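Local coordinates for tumour necrosis factor receptor (Ectromelia virus, PDB 3ON9), which sequesters host chemokines through its C-terminal SECRET domain, the part described here, while the whole viral protein probably also binds tumour necrosis factor to blunt immune defence, at residues L62-F67 against L150-I155; V11-Y16 against S121-Y126; V18-C23 against S34-T39. One frame throughout, in Å; residues are numbered along the deposited sequence.

Overall arrangement
The SECRET domain is a beta-sandwich, and contacts 1 and 2 share its five-stranded antiparallel sheet. Contact 2 pairs neighbouring strands 8-16 and 122-130. Contact 1 lays the loop 150-155 over strand 62-69, the other neighbour of strand 8-16, so that the two centres lie about 8 Å apart and their segments alternate along the chain. Contact 3, about 14 Å from each centre, joins the loop leaving strand 8-16 to the turn before strand 38-45 of the second sheet. It is complete in sequence before contact 1 begins, and both its segments fall between those of contact 2. Contacts 1 and 2 thus build on one sheet, and contact 3 links its first strand to the second sheet.

Contact 1: residues L62-F67 against L150-I155; sequences LATSGF and LNVDHI
Leu62 carries its CG anti to the backbone N (chi1 174°), directed at the loop, and from CG the two methyls diverge, CD1 to Leu150 and Val152, CD2 to Ile155; Thr64 has OG1 anti to its N (chi1 -175°) and CG2 between N and the carbonyl carbon, each branch facing a different residue of the loop. Strand 62-69 belongs to the five-stranded antiparallel sheet of the SECRET beta-sandwich. The segment 150-155, which follows the last strand of that sheet, runs back over the sheet face turned away from the second sheet. The contact rests on van der Waals packing. Leu62 CD1 is held by two partners, Leu150 CD1 at 3.9 Å and Val152 CG1, also at 3.9 Å. The other branch, Leu62 CD2, comes to 3.4 Å from the backbone oxygen Asn151 O and to 4.0 Å from Ile155 CD1. Farther along the strand, Thr64 CG2 meets Ile155 CG2 at 3.5 Å, the two side chains sliding past each other in opposite directions. Thr64 OG1 lies 3.8 Å from Val152 CG2; the polar partner of this buried hydroxyl is the side chain of Asn14 on strand 8-16. The loop keeps Val152 and Ile155 on the same side by folding between them into a type II beta turn, with His154 at its third position taking a positive phi of 68°. The turn is closed by Ile155 N donating to Val152 O at 3.2 Å, and overlapping its start an Asx turn has Asp153 N bonded to Asn151 OD1 at 3.0 Å.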
loop_
_atom_site.group_PDB
_atom_site.type_symbol
_atom_site.label_atom_id
_atom_site.label_comp_id
_atom_site.label_asym_id
_atom_site.label_seq_id
_atom_site.Cartn_x
_atom_site.Cartn_y
_atom_site.Cartn_z
ATOM N N LEU A 62 -6.861 0.486 -15.564
ATOM C CA LEU A 62 -6.951 0.943 -14.177
ATOM C C LEU A 62 -6.674 -0.211 -13.219
ATOM O O LEU A 62 -7.329 -1.242 -13.291
ATOM C CB LEU A 62 -8.348 1.499 -13.890
ATOM C CG LEU A 62 -8.671 1.883 -12.442
ATOM C CD1 LEU A 62 -7.809 3.070 -12.009
ATOM C CD2 LEU A 62 -10.153 2.215 -12.320
ATOM N N ALA A 63 -5.722 -0.021 -12.315
ATOM C CA ALA A 63 -5.371 -1.067 -11.357
ATOM C C ALA A 63 -5.649 -0.655 -9.915
ATOM O O ALA A 63 -5.390 0.482 -9.529
ATOM C CB ALA A 63 -3.910 -1.441 -11.505
ATOM N N THR A 64 -6.175 -1.592 -9.131
ATOM C CA THR A 64 -6.150 -1.456 -7.683
ATOM C C THR A 64 -5.278 -2.581 -7.144
ATOM O O THR A 64 -5.302 -3.684 -7.665
ATOM C CB THR A 64 -7.563 -1.487 -7.044
ATOM O OG1 THR A 64 -7.462 -1.221 -5.635
ATOM C CG2 THR A 64 -8.240 -2.832 -7.254
ATOM N N SER A 65 -4.499 -2.292 -6.115
ATOM C CA SER A 65 -3.572 -3.272 -5.569
ATOM C C SER A 65 -3.373 -2.984 -4.092
ATOM O O SER A 65 -3.748 -1.926 -3.610
ATOM C CB SER A 65 -2.233 -3.228 -6.324
ATOM O OG SER A 65 -1.506 -2.036 -6.054
ATOM N N GLY A 66 -2.800 -3.931 -3.353
ATOM C CA GLY A 66 -2.558 -3.646 -1.953
ATOM C C GLY A 66 -1.990 -4.814 -1.189
ATOM O O GLY A 66 -1.853 -5.914 -1.732
ATOM N N PHE A 67 -1.640 -4.548 0.069
ATOM C CA PHE A 67 -1.184 -5.568 1.015
ATOM C C PHE A 67 -1.969 -5.361 2.308
ATOM O O PHE A 67 -2.308 -4.233 2.647
ATOM C CB PHE A 67 0.297 -5.399 1.357
ATOM C CG PHE A 67 1.221 -5.270 0.174
ATOM C CD1 PHE A 67 2.019 -6.343 -0.210
ATOM C CD2 PHE A 67 1.342 -4.063 -0.508
ATOM C CE1 PHE A 67 2.894 -6.235 -1.275
ATOM C CE2 PHE A 67 2.213 -3.933 -1.570
ATOM C CZ PHE A 67 2.993 -5.028 -1.962
ATOM N N LEU A 150 -8.198 8.370 -8.218
ATOM C CA LEU A 150 -8.840 7.293 -8.969
ATOM C C LEU A 150 -10.004 6.669 -8.210
ATOM O O LEU A 150 -9.923 6.442 -7.001
ATOM C CB LEU A 150 -7.809 6.208 -9.285
ATOM C CG LEU A 150 -6.649 6.656 -10.165
ATOM C CD1 LEU A 150 -5.513 5.611 -10.132
ATOM C CD2 LEU A 150 -7.130 6.954 -11.592
ATOM N N ASN A 151 -11.085 6.388 -8.937
ATOM C CA ASN A 151 -12.175 5.600 -8.380
ATOM C C ASN A 151 -11.981 4.142 -8.774
ATOM O O ASN A 151 -12.056 3.797 -9.960
ATOM C CB ASN A 151 -13.524 6.115 -8.898
ATOM C CG ASN A 151 -14.701 5.394 -8.284
ATOM O OD1 ASN A 151 -14.542 4.549 -7.403
ATOM N ND2 ASN A 151 -15.906 5.733 -8.752
ATOM N N VAL A 152 -11.705 3.297 -7.780
ATOM C CA VAL A 152 -11.550 1.870 -8.017
ATOM C C VAL A 152 -12.619 1.073 -7.287
ATOM O O VAL A 152 -12.473 -0.140 -7.095
ATOM C CB VAL A 152 -10.149 1.364 -7.591
ATOM C CG1 VAL A 152 -9.069 1.973 -8.476
ATOM C CG2 VAL A 152 -9.907 1.655 -6.121
ATOM N N ASP A 153 -13.702 1.742 -6.884
ATOM C CA ASP A 153 -14.784 1.039 -6.207
ATOM C C ASP A 153 -15.223 -0.197 -6.980
ATOM O O ASP A 153 -15.334 -0.174 -8.209
ATOM C CB ASP A 153 -16.004 1.950 -6.034
ATOM C CG ASP A 153 -15.796 3.031 -4.991
ATOM O OD1 ASP A 153 -14.711 3.092 -4.370
ATOM O OD2 ASP A 153 -16.744 3.824 -4.788
ATOM N N HIS A 154 -15.500 -1.263 -6.239
ATOM C CA HIS A 154 -16.070 -2.491 -6.797
ATOM C C HIS A 154 -15.142 -3.285 -7.720
ATOM O O HIS A 154 -15.612 -4.125 -8.473
ATOM C CB HIS A 154 -17.389 -2.204 -7.516
ATOM C CG HIS A 154 -18.313 -1.305 -6.751
ATOM N ND1 HIS A 154 -18.744 -1.592 -5.475
ATOM C CD2 HIS A 154 -18.888 -0.126 -7.086
ATOM C CE1 HIS A 154 -19.541 -0.625 -5.053
ATOM N NE2 HIS A 154 -19.646 0.275 -6.012
ATOM N N ILE A 155 -13.839 -3.022 -7.670
ATOM C CA ILE A 155 -12.868 -3.908 -8.324
ATOM C C ILE A 155 -12.401 -4.876 -7.238
ATOM O O ILE A 155 -11.883 -4.447 -6.213
ATOM C CB ILE A 155 -11.664 -3.119 -8.908
ATOM C CG1 ILE A 155 -12.129 -2.069 -9.925
ATOM C CG2 ILE A 155 -10.629 -4.076 -9.548
ATOM C CD1 ILE A 155 -10.989 -1.206 -10.480
#

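Contact 2: residues V11-Y16 against S121-Y126; sequences VEINMY and SNLDVY
An antiparallel beta ladder joins Val11-Tyr16 to Ser121-Tyr126, the pairing of two inner strands in the five-stranded sheet of the sandwich, and it finishes in a classic beta bulge in which Ser121 and Asn122 both face Tyr16. Glu12 with Tyr126, Asn14 with Asp124 and Tyr16 with Asn122 are the hydrogen-bonded pairs; Ile13 with Val125 and Met15 with Leu123 are the non-hydrogen-bonded pairs between them. The central pair exchanges Asn14 N to Asp124 O at 2.8 Å and Asp124 N to Asn14 O at 2.9 Å, the latter nearly straight at 171°. The CA hydrogens of Ile13 and Leu123 add contacts to the same two carbonyl oxygens.

Ile13, Met15, Leu123 and Val125 turn to the interior of the sandwich, where Ile13 and Val125 reach Leu85 of the opposing sheet. In Leu123, CG stands anti to the backbone N (chi1 170°) and chi2 of 56° places CD1 between two residues of the partner strand, 3.6 Å from Ile13 CG2 and 3.9 Å from Met15 CG; the side chains lie side by side, pointing the same way. On the other face the Tyr126 ring presents its edge to Glu12, CD2 standing 4.0 Å from Glu12 CB. Nearby, the buried carboxylate of Asp124 is shared between His145 ND1 through OD1 and the backbone N of Leu150 through OD2, which ties the ladder to the next strand and to the late loop. At the bulge, Tyr16 O accepts from Asn122 N at 2.9 Å and weakly from Ser121 N at 2.8 Å, while Ser121 OG lies at the Tyr16 ring edge, 3.5 Å from CD2.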
loop_
_atom_site.group_PDB
_atom_site.type_symbol
_atom_site.label_atom_id
_atom_site.label_comp_id
_atom_site.label_asym_id
_atom_site.label_seq_id
_atom_site.Cartn_x
_atom_site.Cartn_y
_atom_site.Cartn_z
ATOM N N VAL A 11 -2.664 -1.468 3.167
ATOM C CA VAL A 11 -1.935 -0.640 2.225
ATOM C C VAL A 11 -2.594 -0.814 0.866
ATOM O O VAL A 11 -2.765 -1.937 0.405
ATOM C CB VAL A 11 -0.440 -1.044 2.161
ATOM C CG1 VAL A 11 0.290 -0.201 1.121
ATOM C CG2 VAL A 11 0.210 -0.886 3.528
ATOM N N GLU A 12 -2.997 0.295 0.247
ATOM C CA GLU A 12 -3.636 0.270 -1.061
ATOM C C GLU A 12 -2.854 1.133 -2.019
ATOM O O GLU A 12 -2.441 2.237 -1.668
ATOM C CB GLU A 12 -5.057 0.829 -0.991
ATOM C CG GLU A 12 -5.975 0.101 -0.047
ATOM C CD GLU A 12 -7.174 0.950 0.342
ATOM O OE1 GLU A 12 -7.960 1.335 -0.556
ATOM O OE2 GLU A 12 -7.321 1.239 1.547
ATOM N N ILE A 13 -2.674 0.632 -3.235
ATOM C CA ILE A 13 -2.013 1.390 -4.284
ATOM C C ILE A 13 -2.864 1.341 -5.552
ATOM O O ILE A 13 -3.066 0.271 -6.136
ATOM C CB ILE A 13 -0.585 0.830 -4.582
ATOM C CG1 ILE A 13 0.235 0.642 -3.291
ATOM C CG2 ILE A 13 0.159 1.753 -5.537
ATOM C CD1 ILE A 13 0.153 -0.768 -2.669
ATOM N N ASN A 14 -3.368 2.496 -5.989
ATOM C CA ASN A 14 -4.193 2.543 -7.194
ATOM C C ASN A 14 -3.436 3.277 -8.288
ATOM O O ASN A 14 -2.781 4.273 -8.014
ATOM C CB ASN A 14 -5.546 3.198 -6.890
ATOM C CG ASN A 14 -6.316 2.430 -5.839
ATOM O OD1 ASN A 14 -6.203 1.205 -5.761
ATOM N ND2 ASN A 14 -7.074 3.135 -5.006
ATOM N N MET A 15 -3.480 2.755 -9.509
ATOM C CA MET A 15 -2.551 3.198 -10.545
ATOM C C MET A 15 -3.209 3.314 -11.914
ATOM O O MET A 15 -4.046 2.493 -12.273
ATOM C CB MET A 15 -1.377 2.212 -10.648
ATOM C CG MET A 15 -0.615 2.040 -9.341
ATOM S SD MET A 15 0.760 0.880 -9.491
ATOM C CE MET A 15 -0.134 -0.675 -9.578
ATOM N N TYR A 16 -2.811 4.325 -12.676
ATOM C CA TYR A 16 -3.280 4.481 -14.043
ATOM C C TYR A 16 -2.224 5.220 -14.851
ATOM O O TYR A 16 -1.657 6.186 -14.370
ATOM C CB TYR A 16 -4.587 5.284 -14.064
ATOM C CG TYR A 16 -5.251 5.289 -15.417
ATOM C CD1 TYR A 16 -6.226 4.353 -15.732
ATOM C CD2 TYR A 16 -4.879 6.204 -16.387
ATOM C CE1 TYR A 16 -6.820 4.333 -16.982
ATOM C CE2 TYR A 16 -5.475 6.195 -17.636
ATOM C CZ TYR A 16 -6.442 5.261 -17.919
ATOM O OH TYR A 16 -7.031 5.255 -19.160
ATOM N N SER A 121 0.207 8.258 -14.778
ATOM C CA SER A 121 -0.491 9.541 -14.806
ATOM C C SER A 121 -1.254 9.772 -13.498
ATOM O O SER A 121 -1.461 10.913 -13.099
ATOM C CB SER A 121 -1.437 9.614 -16.008
ATOM O OG SER A 121 -2.512 8.717 -15.879
ATOM N N ASN A 122 -1.659 8.693 -12.829
ATOM C CA ASN A 122 -2.307 8.803 -11.522
ATOM C C ASN A 122 -1.779 7.718 -10.604
ATOM O O ASN A 122 -1.733 6.558 -10.990
ATOM C CB ASN A 122 -3.834 8.616 -11.612
ATOM C CG ASN A 122 -4.491 9.497 -12.659
ATOM O OD1 ASN A 122 -4.285 9.314 -13.861
ATOM N ND2 ASN A 122 -5.332 10.432 -12.206
ATOM N N LEU A 123 -1.398 8.105 -9.393
ATOM C CA LEU A 123 -0.935 7.156 -8.388
ATOM C C LEU A 123 -1.523 7.586 -7.061
ATOM O O LEU A 123 -1.285 8.707 -6.608
ATOM C CB LEU A 123 0.594 7.170 -8.309
ATOM C CG LEU A 123 1.254 6.418 -7.144
ATOM C CD1 LEU A 123 0.804 4.941 -7.111
ATOM C CD2 LEU A 123 2.775 6.519 -7.213
ATOM N N ASP A 124 -2.296 6.700 -6.438
ATOM C CA ASP A 124 -2.873 6.960 -5.124
ATOM C C ASP A 124 -2.357 5.889 -4.176
ATOM O O ASP A 124 -2.334 4.706 -4.527
ATOM C CB ASP A 124 -4.404 6.859 -5.163
ATOM C CG ASP A 124 -5.041 7.805 -6.157
ATOM O OD1 ASP A 124 -4.658 8.987 -6.200
ATOM O OD2 ASP A 124 -5.941 7.354 -6.886
ATOM N N VAL A 125 -1.964 6.300 -2.976
ATOM C CA VAL A 125 -1.564 5.362 -1.942
ATOM C C VAL A 125 -2.333 5.667 -0.661
ATOM O O VAL A 125 -2.484 6.828 -0.276
ATOM C CB VAL A 125 -0.056 5.459 -1.676
ATOM C CG1 VAL A 125 0.335 4.595 -0.485
ATOM C CG2 VAL A 125 0.695 5.027 -2.920
ATOM N N TYR A 126 -2.844 4.621 -0.021
ATOM C CA TYR A 126 -3.415 4.749 1.312
ATOM C C TYR A 126 -2.748 3.761 2.247
ATOM O O TYR A 126 -2.672 2.572 1.951
ATOM C CB TYR A 126 -4.923 4.494 1.300
ATOM C CG TYR A 126 -5.680 5.271 0.251
ATOM C CD1 TYR A 126 -6.178 6.548 0.512
ATOM C CD2 TYR A 126 -5.900 4.729 -1.004
ATOM C CE1 TYR A 126 -6.873 7.255 -0.472
ATOM C CE2 TYR A 126 -6.589 5.426 -1.983
ATOM C CZ TYR A 126 -7.072 6.675 -1.714
ATOM O OH TYR A 126 -7.764 7.336 -2.716
#

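Contact 3: residues V18-C23 against S34-T39; sequences VNKTSC and STSELT
Glu37 reaches Asn19 with an outstretched side chain: CG stands between the backbone N and the carbonyl carbon (chi1 71°), and CD is fully extended beyond it. Its two oxygens both bind Asn19, each through the syn lone pair. OE2 accepts from Asn19 N at 2.7 Å along an almost straight bond (171°), and OE1 takes Asn19 ND2 at 3.0 Å, lying close to the amide plane although amide and carboxylate are turned 62° apart. Lys20 N adds a weak bond to the same OE2. Lys20 CG, beside the backbone N, passes 3.9 Å from Glu37 CD; the chain then bends at chi2, and CE comes to 3.5 Å from Ser36 OG. The Val18 and Leu38 side chains cross at about a right angle, Val18 CG1 3.9 Å from Leu38 CD1. A water joins Ser22 O to Ser36 N, and Thr35 CG2 packs against Cys23 CB at 4.0 Å, beside the Cys23-Cys160 disulfide. Thr35 also shapes the turn that presents Glu37: its OG1 accepts from Glu37 N at 3.1 Å and from Leu38 N, an ST turn and ST motif in the turn of the beta hairpin formed by strands 30-34 and 38-45.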
loop_
_atom_site.group_PDB
_atom_site.type_symbol
_atom_site.label_atom_id
_atom_site.label_comp_id
_atom_site.label_asym_id
_atom_site.label_seq_id
_atom_site.Cartn_x
_atom_site.Cartn_y
_atom_site.Cartn_z
ATOM N N VAL A 18 -2.104 1.160 -16.445
ATOM C CA VAL A 18 -1.285 -0.049 -16.481
ATOM C C VAL A 18 -1.545 -0.796 -17.779
ATOM O O VAL A 18 -2.643 -0.719 -18.348
ATOM C CB VAL A 18 -1.494 -0.981 -15.258
ATOM C CG1 VAL A 18 -1.102 -0.257 -13.971
ATOM C CG2 VAL A 18 -2.925 -1.497 -15.176
ATOM N N ASN A 19 -0.519 -1.490 -18.260
ATOM C CA ASN A 19 -0.589 -2.219 -19.513
ATOM C C ASN A 19 -0.540 -3.728 -19.323
ATOM O O ASN A 19 -0.718 -4.478 -20.285
ATOM C CB ASN A 19 0.577 -1.817 -20.405
ATOM C CG ASN A 19 0.571 -0.349 -20.730
ATOM O OD1 ASN A 19 -0.325 0.137 -21.420
ATOM N ND2 ASN A 19 1.573 0.374 -20.237
ATOM N N LYS A 20 -0.276 -4.163 -18.095
ATOM C CA LYS A 20 -0.122 -5.583 -17.793
ATOM C C LYS A 20 -1.085 -6.005 -16.701
ATOM O O LYS A 20 -1.331 -5.251 -15.754
ATOM C CB LYS A 20 1.302 -5.883 -17.324
ATOM C CG LYS A 20 2.408 -5.400 -18.244
ATOM C CD LYS A 20 2.311 -6.018 -19.615
ATOM C CE LYS A 20 3.463 -5.544 -20.483
ATOM N NZ LYS A 20 3.391 -6.134 -21.844
ATOM N N THR A 21 -1.620 -7.215 -16.831
ATOM C CA THR A 21 -2.541 -7.745 -15.832
ATOM C C THR A 21 -1.901 -8.866 -15.023
ATOM O O THR A 21 -2.282 -9.109 -13.880
ATOM C CB THR A 21 -3.867 -8.222 -16.465
ATOM O OG1 THR A 21 -3.612 -9.263 -17.420
ATOM C CG2 THR A 21 -4.562 -7.052 -17.169
ATOM N N SER A 22 -0.923 -9.545 -15.613
ATOM C CA SER A 22 -0.269 -10.646 -14.913
ATOM C C SER A 22 0.773 -10.148 -13.934
ATOM O O SER A 22 1.598 -9.299 -14.268
ATOM C CB SER A 22 0.375 -11.607 -15.910
ATOM O OG SER A 22 -0.623 -12.298 -16.641
ATOM N N CYS A 23 0.735 -10.677 -12.718
ATOM C CA CYS A 23 1.682 -10.251 -11.690
ATOM C C CYS A 23 2.252 -11.422 -10.901
ATOM O O CYS A 23 1.731 -12.544 -10.951
ATOM C CB CYS A 23 1.040 -9.232 -10.734
ATOM S SG CYS A 23 -0.472 -9.785 -9.892
ATOM N N SER A 34 4.734 -7.487 -8.412
ATOM C CA SER A 34 5.384 -7.000 -9.625
ATOM C C SER A 34 4.726 -7.483 -10.904
ATOM O O SER A 34 4.336 -8.648 -11.018
ATOM C CB SER A 34 6.870 -7.406 -9.649
ATOM O OG SER A 34 7.557 -6.628 -10.619
ATOM N N THR A 35 4.611 -6.576 -11.866
ATOM C CA THR A 35 4.349 -6.959 -13.246
ATOM C C THR A 35 5.673 -6.738 -13.955
ATOM O O THR A 35 6.677 -6.436 -13.307
ATOM C CB THR A 35 3.271 -6.073 -13.889
ATOM O OG1 THR A 35 3.730 -4.713 -13.943
ATOM C CG2 THR A 35 1.998 -6.136 -13.076
ATOM N N SER A 36 5.695 -6.881 -15.272
ATOM C CA SER A 36 6.927 -6.651 -16.006
ATOM C C SER A 36 7.187 -5.161 -16.189
ATOM O O SER A 36 8.220 -4.786 -16.735
ATOM C CB SER A 36 6.873 -7.321 -17.375
ATOM O OG SER A 36 5.762 -6.853 -18.122
ATOM N N GLU A 37 6.253 -4.308 -15.752
ATOM C CA GLU A 37 6.422 -2.856 -15.941
ATOM C C GLU A 37 6.433 -2.044 -14.639
ATOM O O GLU A 37 6.871 -0.892 -14.629
ATOM C CB GLU A 37 5.356 -2.296 -16.893
ATOM C CG GLU A 37 3.974 -2.268 -16.269
ATOM C CD GLU A 37 2.899 -1.716 -17.189
ATOM O OE1 GLU A 37 3.213 -1.214 -18.288
ATOM O OE2 GLU A 37 1.725 -1.803 -16.795
ATOM N N LEU A 38 5.955 -2.641 -13.548
ATOM C CA LEU A 38 5.849 -1.936 -12.267
ATOM C C LEU A 38 6.142 -2.879 -11.118
ATOM O O LEU A 38 5.681 -4.015 -11.126
ATOM C CB LEU A 38 4.427 -1.373 -12.082
ATOM C CG LEU A 38 4.121 -0.046 -12.775
ATOM C CD1 LEU A 38 2.619 0.109 -13.024
ATOM C CD2 LEU A 38 4.661 1.115 -11.969
ATOM N N THR A 39 6.895 -2.413 -10.120
ATOM C CA THR A 39 7.098 -3.211 -8.913
ATOM C C THR A 39 6.724 -2.353 -7.711
ATOM O O THR A 39 7.136 -1.197 -7.610
ATOM C CB THR A 39 8.551 -3.676 -8.750
ATOM O OG1 THR A 39 8.941 -4.440 -9.901
ATOM C CG2 THR A 39 8.697 -4.557 -7.492
HETATM O O HOH W 1 3.436 -8.504 -16.265
#